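Local coordinates for protein O-methyltransferase (Burkholderia thailandensis, PDB 3MCZ) that probably transfers methyl groups from S-adenosylmethionine to hydroxyl groups of its substrates, working as a dimer in the manner of its family, at residues Ala180-Leu186 against Ala248-Leu254. Numbering follows the deposited sequence.
Sequences ARTVIDL and AADVVML
Asp250 OD2 takes the amides of Arg181 and Thr182 from opposite faces of its carboxylate, each a little under 30° out of plane on the anti side, with Arg181 N at 2.8 Å from OD2. A water, 2.7 Å from Asp250 OD2, donates a third bond and also lies 2.6 Å from Thr182 OG1. Thr182 OG1, set between its own backbone N and carbonyl carbon (chi1 54°), accepts from Asp250 N at 3.1 Å. Beyond the corner at Asp250 the strands run parallel (16° between axes), in register from Val183-Val251 to Asp185-Met253. After Val251 N to Thr182 O come three further backbone bonds in which the donor N lies nearly on the line of the acceptor's C=O; Met253 N to Ile184 O is 2.8 Å. On one face, the methyl CE of selenomethionine Met253 rests 3.6 Å from the carboxylate carbon CG of Asp185 and also touches Val183 CG1. On the other, Ile184 CG1 packs on Ala249 CB, and Leu186 CD1 presses tightly on Val252 CG1, at 3.5 Å. Strand 205-210 continues the sheet beyond 182-186. These are neighbouring central strands of the Rossmann-like methyltransferase sheet, and the three donors at OD2 would be expected to stabilise a negatively charged Asp250 where they begin to pair.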
ATOM      1  N   ALA A 180      32.313  11.007 -30.536  1.00 13.08           N
ATOM      2  CA  ALA A 180      31.109  11.667 -31.008  1.00 12.21           C
ATOM      3  C   ALA A 180      31.311  13.204 -30.861  1.00 11.92           C
ATOM      4  O   ALA A 180      32.201  13.671 -30.122  1.00 11.70           O
ATOM      5  CB  ALA A 180      29.932  11.213 -30.201  1.00 11.63           C
ATOM      6  N   ARG A 181      30.527  13.968 -31.613  1.00 11.65           N
ATOM      7  CA  ARG A 181      30.465  15.418 -31.454  1.00 11.68           C
ATOM      8  C   ARG A 181      29.104  15.931 -31.098  1.00 12.22           C
ATOM      9  O   ARG A 181      28.997  16.936 -30.428  1.00 12.92           O
ATOM     10  CB  ARG A 181      30.911  16.103 -32.746  1.00 12.31           C
ATOM     11  CG  ARG A 181      32.355  15.887 -33.064  1.00 14.31           C
ATOM     12  CD  ARG A 181      33.276  16.404 -31.954  1.00 19.59           C
ATOM     13  NE  ARG A 181      33.133  17.847 -31.655  1.00 23.14           N
ATOM     14  CZ  ARG A 181      33.721  18.832 -32.340  1.00 24.40           C
ATOM     15  NH1 ARG A 181      34.503  18.576 -33.393  1.00 24.56           N
ATOM     16  NH2 ARG A 181      33.513  20.090 -31.977  1.00 25.72           N
ATOM     17  N   THR A 182      28.056  15.270 -31.587  1.00 11.94           N
ATOM     18  CA  THR A 182      26.704  15.756 -31.386  1.00 12.21           C
ATOM     19  C   THR A 182      25.788  14.664 -30.867  1.00 11.77           C
ATOM     20  O   THR A 182      25.935  13.481 -31.227  1.00 11.54           O
ATOM     21  CB  THR A 182      26.092  16.295 -32.684  1.00 12.83           C
ATOM     22  OG1 THR A 182      26.179  15.282 -33.702  1.00 11.35           O
ATOM     23  CG2 THR A 182      26.819  17.609 -33.130  1.00 12.61           C
ATOM     24  N   VAL A 183      24.862  15.097 -30.013  1.00 10.91           N
ATOM     25  CA  VAL A 183      23.883  14.256 -29.364  1.00 11.28           C
ATOM     26  C   VAL A 183      22.488  14.898 -29.441  1.00 12.25           C
ATOM     27  O   VAL A 183      22.314  16.100 -29.185  1.00 12.39           O
ATOM     28  CB  VAL A 183      24.192  14.062 -27.851  1.00 12.56           C
ATOM     29  CG1 VAL A 183      23.183  13.061 -27.212  1.00 11.16           C
ATOM     30  CG2 VAL A 183      25.595  13.634 -27.610  1.00 11.59           C
ATOM     31  N   ILE A 184      21.488  14.078 -29.722  1.00 12.87           N
ATOM     32  CA  ILE A 184      20.093  14.462 -29.643  1.00 12.93           C
ATOM     33  C   ILE A 184      19.392  13.592 -28.574  1.00 13.89           C
ATOM     34  O   ILE A 184      19.463  12.362 -28.637  1.00 13.42           O
ATOM     35  CB  ILE A 184      19.441  14.313 -31.024  1.00 12.14           C
ATOM     36  CG1 ILE A 184      19.951  15.388 -31.959  1.00 12.46           C
ATOM     37  CG2 ILE A 184      17.942  14.331 -30.918  1.00 12.58           C
ATOM     38  CD1 ILE A 184      19.420  15.291 -33.372  1.00 13.21           C
ATOM     39  N   ASP A 185      18.775  14.238 -27.578  1.00 14.50           N
ATOM     40  CA  ASP A 185      18.034  13.563 -26.478  1.00 16.17           C
ATOM     41  C   ASP A 185      16.521  13.726 -26.756  1.00 16.22           C
ATOM     42  O   ASP A 185      15.933  14.805 -26.549  1.00 15.36           O
ATOM     43  CB  ASP A 185      18.420  14.207 -25.130  1.00 17.89           C
ATOM     44  CG  ASP A 185      18.041  13.363 -23.902  1.00 22.19           C
ATOM     45  OD1 ASP A 185      17.643  12.166 -24.036  1.00 24.24           O
ATOM     46  OD2 ASP A 185      18.170  13.912 -22.767  1.00 27.63           O
ATOM     47  N   LEU A 186      15.903  12.658 -27.224  1.00 15.81           N
ATOM     48  CA  LEU A 186      14.517  12.682 -27.643  1.00 16.52           C
ATOM     49  C   LEU A 186      13.613  12.462 -26.413  1.00 17.83           C
ATOM     50  O   LEU A 186      13.789  11.509 -25.663  1.00 18.02           O
ATOM     51  CB  LEU A 186      14.255  11.631 -28.722  1.00 15.73           C
ATOM     52  CG  LEU A 186      14.991  11.777 -30.078  1.00 16.78           C
ATOM     53  CD1 LEU A 186      14.798  10.476 -30.903  1.00 12.97           C
ATOM     54  CD2 LEU A 186      14.576  13.022 -30.875  1.00 11.57           C
ATOM     55  N   ALA A 248      20.168  15.391 -37.504  1.00 16.06           N
ATOM     56  CA  ALA A 248      21.229  14.388 -37.552  1.00 15.02           C
ATOM     57  C   ALA A 248      22.130  14.564 -36.325  1.00 14.15           C
ATOM     58  O   ALA A 248      22.460  15.716 -35.933  1.00 15.46           O
ATOM     59  CB  ALA A 248      22.051  14.547 -38.838  1.00 15.42           C
ATOM     60  N   ALA A 249      22.536  13.447 -35.716  1.00 12.17           N
ATOM     61  CA  ALA A 249      23.530  13.488 -34.653  1.00 11.12           C
ATOM     62  C   ALA A 249      24.322  12.206 -34.645  1.00 11.02           C
ATOM     63  O   ALA A 249      23.881  11.195 -35.193  1.00 11.18           O
ATOM     64  CB  ALA A 249      22.887  13.718 -33.277  1.00 10.53           C
ATOM     65  N   ASP A 250      25.475  12.246 -33.974  1.00 10.52           N
ATOM     66  CA  ASP A 250      26.289  11.045 -33.779  1.00 11.35           C
ATOM     67  C   ASP A 250      25.654  10.046 -32.805  1.00 11.58           C
ATOM     68  O   ASP A 250      25.799   8.834 -32.972  1.00 12.48           O
ATOM     69  CB  ASP A 250      27.666  11.450 -33.275  1.00 10.33           C
ATOM     70  CG  ASP A 250      28.413  12.300 -34.291  1.00 13.63           C
ATOM     71  OD1 ASP A 250      28.371  11.918 -35.482  1.00 12.74           O
ATOM     72  OD2 ASP A 250      28.988  13.365 -33.917  1.00 13.87           O
ATOM     73  N   VAL A 251      24.999  10.572 -31.782  1.00 11.29           N
ATOM     74  CA  VAL A 251      24.279   9.796 -30.795  1.00 12.05           C
ATOM     75  C   VAL A 251      22.881  10.356 -30.574  1.00 11.68           C
ATOM     76  O   VAL A 251      22.678  11.561 -30.371  1.00 13.72           O
ATOM     77  CB  VAL A 251      25.028   9.665 -29.438  1.00 12.53           C
ATOM     78  CG1 VAL A 251      24.224   8.745 -28.475  1.00  9.34           C
ATOM     79  CG2 VAL A 251      26.418   9.115 -29.628  1.00 11.89           C
ATOM     80  N   VAL A 252      21.879   9.473 -30.667  1.00 12.47           N
ATOM     81  CA  VAL A 252      20.487   9.851 -30.478  1.00 11.36           C
ATOM     82  C   VAL A 252      19.986   9.015 -29.313  1.00 12.41           C
ATOM     83  O   VAL A 252      20.230   7.820 -29.260  1.00 10.68           O
ATOM     84  CB  VAL A 252      19.652   9.578 -31.766  1.00 12.07           C
ATOM     85  CG1 VAL A 252      18.154   9.869 -31.552  1.00 12.24           C
ATOM     86  CG2 VAL A 252      20.249  10.368 -32.968  1.00  9.84           C
HETATM   87  N   MSE A 253      19.288   9.627 -28.355  1.00 12.08           N
HETATM   88  CA  MSE A 253      18.865   8.884 -27.179  1.00 13.74           C
HETATM   89  C   MSE A 253      17.345   8.908 -27.029  1.00 14.51           C
HETATM   90  O   MSE A 253      16.737   9.942 -27.205  1.00 14.50           O
HETATM   91  CB  MSE A 253      19.507   9.467 -25.916  1.00 14.79           C
HETATM   92  CG  MSE A 253      20.982   9.610 -25.987  1.00 15.74           C
HETATM   93 SE   MSE A 253      21.809  10.007 -24.288  1.00 16.81          SE
HETATM   94  CE  MSE A 253      21.242  11.774 -24.085  1.00 11.85           C
ATOM     95  N   LEU A 254      16.801   7.751 -26.672  1.00 16.41           N
ATOM     96  CA  LEU A 254      15.414   7.537 -26.278  1.00 17.71           C
ATOM     97  C   LEU A 254      15.443   6.867 -24.908  1.00 18.43           C
ATOM     98  O   LEU A 254      15.377   5.649 -24.815  1.00 18.61           O
ATOM     99  CB  LEU A 254      14.743   6.574 -27.239  1.00 18.34           C
ATOM    100  CG  LEU A 254      14.058   7.086 -28.485  1.00 19.95           C
ATOM    101  CD1 LEU A 254      13.660   5.875 -29.342  1.00 20.69           C
ATOM    102  CD2 LEU A 254      12.804   7.998 -28.164  1.00 18.30           C
TER
HETATM  103  O   HOH W   1      28.084  15.421 -35.437  1.00 20.45           O